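Local atomic coordinates of RNA N6-adenosine-methyltransferase METTL16 (Homo sapiens, PDB entry 6M1U), a protein that catalyses N6-methylation of adenosine in U6 small nuclear RNA and in mRNA, its vertebrate conserved region probably contributing to RNA binding. Residues E26-G30 and I31-T35; K40-D44 and L45-H49. All blocks are in the same frame, centred on the assembly; numbering follows the deposited sequence.

Interaction 1: E26-G30 and I31-T35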
ATOM      1  N   GLU A  26      -7.018   6.776 -19.146  1.00208.11           N
ATOM      2  CA  GLU A  26      -5.618   7.210 -19.224  1.00209.03           C
ATOM      3  C   GLU A  26      -5.362   8.491 -18.431  1.00206.07           C
ATOM      4  O   GLU A  26      -4.728   9.437 -18.908  1.00208.68           O
ATOM      5  CB  GLU A  26      -5.194   7.374 -20.686  1.00217.82           C
ATOM      6  CG  GLU A  26      -5.188   6.075 -21.471  1.00224.50           C
ATOM      7  CD  GLU A  26      -4.658   6.243 -22.874  1.00231.62           C
ATOM      8  OE1 GLU A  26      -4.498   7.400 -23.314  1.00234.79           O
ATOM      9  OE2 GLU A  26      -4.399   5.214 -23.537  1.00234.00           O
ATOM     10  N   THR A  27      -5.847   8.515 -17.193  1.00178.04           N
ATOM     11  CA  THR A  27      -5.812   9.763 -16.432  1.00155.39           C
ATOM     12  C   THR A  27      -4.463   9.992 -15.754  1.00132.81           C
ATOM     13  O   THR A  27      -3.726  10.917 -16.110  1.00131.72           O
ATOM     14  CB  THR A  27      -6.962   9.768 -15.422  1.00143.69           C
ATOM     15  OG1 THR A  27      -6.842   8.625 -14.571  1.00138.00           O
ATOM     16  CG2 THR A  27      -8.307   9.732 -16.142  1.00144.70           C
ATOM     17  N   ALA A  28      -4.102   9.134 -14.793  1.00119.37           N
ATOM     18  CA  ALA A  28      -3.004   9.377 -13.862  1.00108.62           C
ATOM     19  C   ALA A  28      -1.961   8.268 -13.944  1.00 99.29           C
ATOM     20  O   ALA A  28      -2.280   7.130 -14.299  1.00101.69           O
ATOM     21  CB  ALA A  28      -3.514   9.469 -12.422  1.00 99.77           C
ATOM     22  N   GLU A  29      -0.718   8.617 -13.595  1.00 97.58           N
ATOM     23  CA  GLU A  29       0.420   7.661 -13.607  1.00 99.82           C
ATOM     24  C   GLU A  29      -0.038   6.327 -13.012  1.00 96.35           C
ATOM     25  O   GLU A  29      -1.102   6.303 -12.373  1.00 96.69           O
ATOM     26  CB  GLU A  29       1.594   8.227 -12.809  1.00104.82           C
ATOM     27  CG  GLU A  29       2.548   9.056 -13.646  1.00111.89           C
ATOM     28  CD  GLU A  29       3.872   8.378 -13.943  1.00116.45           C
ATOM     29  OE1 GLU A  29       3.984   7.742 -15.009  1.00119.97           O
ATOM     30  OE2 GLU A  29       4.789   8.489 -13.108  1.00115.94           O
ATOM     31  N   GLY A  30       0.751   5.268 -13.209  1.00 92.79           N
ATOM     32  CA  GLY A  30       0.400   3.929 -12.699  1.00 85.63           C
ATOM     33  C   GLY A  30       0.671   3.790 -11.214  1.00 78.98           C
ATOM     34  O   GLY A  30      -0.181   3.217 -10.515  1.00 76.56           O
ATOM     35  N   ILE A  31       1.814   4.299 -10.747  1.00 73.03           N
ATOM     36  CA  ILE A  31       2.183   4.202  -9.304  1.00 64.51           C
ATOM     37  C   ILE A  31       1.270   5.121  -8.485  1.00 61.54           C
ATOM     38  O   ILE A  31       1.001   4.791  -7.320  1.00 59.14           O
ATOM     39  CB  ILE A  31       3.675   4.517  -9.085  1.00 59.88           C
ATOM     40  CG1 ILE A  31       4.026   5.948  -9.495  1.00 58.99           C
ATOM     41  CG2 ILE A  31       4.549   3.502  -9.801  1.00 60.14           C
ATOM     42  CD1 ILE A  31       5.505   6.241  -9.463  1.00 58.15           C
ATOM     43  N   VAL A  32       0.818   6.230  -9.076  1.00 62.06           N
ATOM     44  CA  VAL A  32      -0.086   7.173  -8.355  1.00 60.36           C
ATOM     45  C   VAL A  32      -1.423   6.464  -8.126  1.00 59.99           C
ATOM     46  O   VAL A  32      -1.925   6.495  -6.992  1.00 60.12           O
ATOM     47  CB  VAL A  32      -0.285   8.480  -9.142  1.00 60.52           C
ATOM     48  CG1 VAL A  32      -1.496   9.249  -8.642  1.00 59.38           C
ATOM     49  CG2 VAL A  32       0.956   9.353  -9.105  1.00 60.12           C
ATOM     50  N   VAL A  33      -1.965   5.854  -9.180  1.00 63.55           N
ATOM     51  CA  VAL A  33      -3.262   5.126  -9.084  1.00 64.13           C
ATOM     52  C   VAL A  33      -3.161   4.112  -7.944  1.00 64.19           C
ATOM     53  O   VAL A  33      -3.983   4.185  -7.018  1.00 64.41           O
ATOM     54  CB  VAL A  33      -3.607   4.433 -10.415  1.00 66.00           C
ATOM     55  CG1 VAL A  33      -4.577   3.282 -10.213  1.00 66.57           C
ATOM     56  CG2 VAL A  33      -4.152   5.419 -11.433  1.00 68.42           C
ATOM     57  N   VAL A  34      -2.176   3.215  -8.023  1.00 64.88           N
ATOM     58  CA  VAL A  34      -1.964   2.160  -6.990  1.00 63.32           C
ATOM     59  C   VAL A  34      -1.948   2.804  -5.602  1.00 63.01           C
ATOM     60  O   VAL A  34      -2.701   2.341  -4.731  1.00 62.65           O
ATOM     61  CB  VAL A  34      -0.660   1.385  -7.253  1.00 63.32           C
ATOM     62  CG1 VAL A  34      -0.300   0.479  -6.088  1.00 61.48           C
ATOM     63  CG2 VAL A  34      -0.728   0.594  -8.547  1.00 65.90           C
ATOM     64  N   THR A  35      -1.131   3.843  -5.420  1.00 62.32           N
ATOM     65  CA  THR A  35      -1.020   4.505  -4.123  1.00 61.07           C
ATOM     66  C   THR A  35      -2.379   4.944  -3.599  1.00 61.10           C
ATOM     67  O   THR A  35      -2.717   4.688  -2.435  1.00 59.20           O
ATOM     68  CB  THR A  35      -0.088   5.705  -4.224  1.00 61.79           C
ATOM     69  OG1 THR A  35       1.241   5.251  -4.536  1.00 61.53           O
ATOM     70  CG2 THR A  35      -0.092   6.479  -2.915  1.00 61.13           C
TER

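Interaction 2: K40-D44 and L45-H49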
ATOM      1  N   LYS A  40      -7.003   4.172  -0.051  1.00 68.35           N
ATOM      2  CA  LYS A  40      -8.368   3.726   0.209  1.00 69.25           C
ATOM      3  C   LYS A  40      -8.379   2.549   1.184  1.00 66.10           C
ATOM      4  O   LYS A  40      -9.167   2.519   2.134  1.00 66.87           O
ATOM      5  CB  LYS A  40      -9.042   3.348  -1.113  1.00 70.15           C
ATOM      6  CG  LYS A  40     -10.540   3.618  -1.165  1.00 73.16           C
ATOM      7  CD  LYS A  40     -11.340   2.480  -0.578  1.00 75.27           C
ATOM      8  CE  LYS A  40     -12.689   2.992  -0.082  1.00 78.14           C
ATOM      9  NZ  LYS A  40     -13.685   1.873   0.083  1.00 80.20           N
ATOM     10  N   ILE A  41      -7.487   1.583   0.981  1.00 65.98           N
ATOM     11  CA  ILE A  41      -7.473   0.389   1.818  1.00 65.84           C
ATOM     12  C   ILE A  41      -7.135   0.742   3.258  1.00 67.11           C
ATOM     13  O   ILE A  41      -7.693   0.169   4.208  1.00 67.61           O
ATOM     14  CB  ILE A  41      -6.473  -0.627   1.239  1.00 66.10           C
ATOM     15  CG1 ILE A  41      -7.008  -1.183  -0.078  1.00 67.38           C
ATOM     16  CG2 ILE A  41      -6.117  -1.697   2.295  1.00 65.90           C
ATOM     17  CD1 ILE A  41      -5.967  -1.782  -0.922  1.00 66.98           C
ATOM     18  N   LEU A  42      -6.191   1.669   3.445  1.00 65.94           N
ATOM     19  CA  LEU A  42      -5.751   2.008   4.793  1.00 65.57           C
ATOM     20  C   LEU A  42      -6.824   2.793   5.521  1.00 68.87           C
ATOM     21  O   LEU A  42      -7.162   2.455   6.661  1.00 70.60           O
ATOM     22  CB  LEU A  42      -4.429   2.787   4.769  1.00 61.58           C
ATOM     23  CG  LEU A  42      -3.252   1.976   4.216  1.00 58.44           C
ATOM     24  CD1 LEU A  42      -1.979   2.798   4.072  1.00 57.19           C
ATOM     25  CD2 LEU A  42      -3.011   0.770   5.069  1.00 56.58           C
ATOM     26  N   THR A  43      -7.397   3.831   4.876  1.00 71.87           N
ATOM     27  CA  THR A  43      -8.435   4.599   5.570  1.00 75.35           C
ATOM     28  C   THR A  43      -9.573   3.689   6.014  1.00 78.84           C
ATOM     29  O   THR A  43     -10.103   3.857   7.114  1.00 80.38           O
ATOM     30  CB  THR A  43      -9.010   5.737   4.715  1.00 78.45           C
ATOM     31  OG1 THR A  43      -9.657   5.161   3.590  1.00 82.20           O
ATOM     32  CG2 THR A  43      -7.952   6.699   4.239  1.00 79.55           C
ATOM     33  N   ASP A  44      -9.923   2.691   5.196  1.00 79.20           N
ATOM     34  CA  ASP A  44     -10.955   1.736   5.577  1.00 82.00           C
ATOM     35  C   ASP A  44     -10.591   0.996   6.858  1.00 75.79           C
ATOM     36  O   ASP A  44     -11.481   0.685   7.655  1.00 77.24           O
ATOM     37  CB  ASP A  44     -11.214   0.747   4.432  1.00 83.58           C
ATOM     38  CG  ASP A  44     -11.891   1.408   3.213  1.00 87.63           C
ATOM     39  OD1 ASP A  44     -12.271   2.609   3.302  1.00 89.42           O
ATOM     40  OD2 ASP A  44     -12.035   0.729   2.161  1.00 89.68           O
ATOM     41  N   LEU A  45      -9.301   0.735   7.092  1.00 74.64           N
ATOM     42  CA  LEU A  45      -8.841   0.192   8.367  1.00 73.77           C
ATOM     43  C   LEU A  45      -8.697   1.255   9.450  1.00 73.85           C
ATOM     44  O   LEU A  45      -8.269   0.930  10.571  1.00 73.72           O
ATOM     45  CB  LEU A  45      -7.502  -0.533   8.201  1.00 72.66           C
ATOM     46  CG  LEU A  45      -7.291  -1.484   7.009  1.00 73.20           C
ATOM     47  CD1 LEU A  45      -5.962  -2.252   7.153  1.00 72.06           C
ATOM     48  CD2 LEU A  45      -8.471  -2.430   6.804  1.00 75.36           C
ATOM     49  N   LYS A  46      -9.062   2.505   9.158  1.00 75.90           N
ATOM     50  CA  LYS A  46      -8.847   3.615  10.083  1.00 75.94           C
ATOM     51  C   LYS A  46      -7.382   3.662  10.544  1.00 73.82           C
ATOM     52  O   LYS A  46      -7.053   4.026  11.668  1.00 73.11           O
ATOM     53  CB  LYS A  46      -9.854   3.545  11.241  1.00 81.85           C
ATOM     54  CG  LYS A  46     -11.317   3.469  10.717  1.00 85.86           C
ATOM     55  CD  LYS A  46     -12.341   4.105  11.644  1.00 90.52           C
ATOM     56  CE  LYS A  46     -13.568   3.177  11.873  1.00 95.56           C
ATOM     57  NZ  LYS A  46     -14.331   3.435  13.181  1.00 99.44           N
ATOM     58  N   VAL A  47      -6.494   3.273   9.645  1.00 69.96           N
ATOM     59  CA  VAL A  47      -5.064   3.516   9.753  1.00 67.84           C
ATOM     60  C   VAL A  47      -4.800   4.969   9.381  1.00 68.19           C
ATOM     61  O   VAL A  47      -5.342   5.480   8.396  1.00 68.25           O
ATOM     62  CB  VAL A  47      -4.304   2.552   8.817  1.00 64.31           C
ATOM     63  CG1 VAL A  47      -2.849   2.961   8.613  1.00 61.67           C
ATOM     64  CG2 VAL A  47      -4.423   1.110   9.302  1.00 65.03           C
ATOM     65  N   GLN A  48      -3.975   5.645  10.160  1.00 69.37           N
ATOM     66  CA  GLN A  48      -3.579   7.002   9.814  1.00 69.64           C
ATOM     67  C   GLN A  48      -2.441   7.007   8.798  1.00 67.79           C
ATOM     68  O   GLN A  48      -1.467   6.267   8.934  1.00 67.79           O
ATOM     69  CB  GLN A  48      -3.130   7.744  11.066  1.00 72.77           C
ATOM     70  CG  GLN A  48      -4.104   7.636  12.200  1.00 76.12           C
ATOM     71  CD  GLN A  48      -5.272   8.545  11.986  1.00 78.95           C
ATOM     72  OE1 GLN A  48      -5.107   9.664  11.476  1.00 79.96           O
ATOM     73  NE2 GLN A  48      -6.471   8.075  12.345  1.00 80.86           N
ATOM     74  N   HIS A  49      -2.537   7.876   7.797  1.00 66.09           N
ATOM     75  CA  HIS A  49      -1.432   7.972   6.857  1.00 63.98           C
ATOM     76  C   HIS A  49      -1.397   9.356   6.224  1.00 61.24           C
ATOM     77  O   HIS A  49      -2.416  10.030   6.127  1.00 63.06           O
ATOM     78  CB  HIS A  49      -1.559   6.912   5.782  1.00 60.85           C
ATOM     79  CG  HIS A  49      -2.873   6.940   5.086  1.00 60.34           C
ATOM     80  ND1 HIS A  49      -3.089   7.656   3.926  1.00 60.52           N
ATOM     81  CD2 HIS A  49      -4.053   6.355   5.394  1.00 60.11           C
ATOM     82  CE1 HIS A  49      -4.346   7.506   3.553  1.00 61.85           C
ATOM     83  NE2 HIS A  49      -4.950   6.714   4.422  1.00 61.03           N
TER

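Interaction 1: E26-G30 and I31-T35
Val33 turns its CG2 methyl back onto Ala28 and Glu29, the two residues that lead into helix 30-44. The methyl lies 4.2 Å from Ala28 CB and also rests on the carbonyl oxygen of Glu29. With chi1 at 158°, CG2 sits beside the Val33 backbone N, on the side from which that N-H reaches the same carbonyl; the bond, Val33 N to Glu29 O at 3.3 Å, is weak. Val32 divides its two methyls between the same pair of residues. Its CG1 approaches Ala28 CB at 4.3 Å, while CG2 packs alongside Glu29 CB at 3.9 Å. Glu29 holds the N-cap position, and its side chain, bent at chi2 (-107°), brings carboxylate OE2 within 4.3 Å of the Ile31 CD1 methyl. The negative charge next to the amino end of the helix is probably stabilised by the helix dipole. In the first turn, Ile31 O accepts two bonds on opposite faces of its plane, both from Thr35, one turn on: from N at 3.0 Å and from OG1 at 2.8 Å, which ties down the hydroxyl of this buried threonine. The helix start is wedged between other elements: Ile31 and Val34 meet Met13 of helix 10-20 and Val116 of strand 108-119, Val33 packs on Leu16 and Ser17, and Val32 and Thr35 touch Val59 of strand 58-67.

Interaction 2: K40-D44 and L45-H49
Chi1 of 54° at His49 folds the imidazole back toward Leu42 and Thr43, and chi1 of -44° at Leu45 swings CG beside its own backbone N, 3.3 Å from Ile41 O. Helix 30-44 ends here in a Schellman motif, with Lys46 at positive phi (52°). Val47 N donates to Leu42 O at 3.2 Å and Lys46 N to Thr43 O at 2.7 Å; Leu45 N adds only weak bonds to Ile41 O and Leu42 O. The reversal lays Val47 CB 4.1 Å from Leu42 CB, which also lies 3.6 Å from His49 CD2, while Thr43 CG2 comes in at the ring edge, in its plane. Leu42 and Val47 continue inward to Leu61 and Leu63 of strand 58-67, and Leu45 meets Tyr144 of helix 136-153. An alanine in place of Leu45 would remove the branch lying over Ile41 O and would probably leave a gap beside Tyr144. On the outer side of the last turn, Lys40 NZ forms a salt bridge with Asp44 OD2 at 2.9 Å, the oxygen accepting through its syn lone pair.

Both contacts belong to helix 30-44: interaction 1 is its amino end, interaction 2 its carboxyl end, with centres 19 Å apart and no touch between them. Each is partly buried, with exposed residues beside apolar side chains packed into the fold. Valines and an isoleucine carry interaction 1 into the space bounded by helix 10-20 and strands 58-67 and 108-119. Interaction 2 faces helix 136-153 instead, but shares strand 58-67, and its last two residues already begin strand 48-52, outermost in the sheet of this chain, where Gln48 pairs with Thr64. The polar work differs too: in 26-35, a weak backbone bond at the N-cap and a buried threonine hydroxyl held within the helix, against a Schellman exit and a surface salt bridge in 40-49.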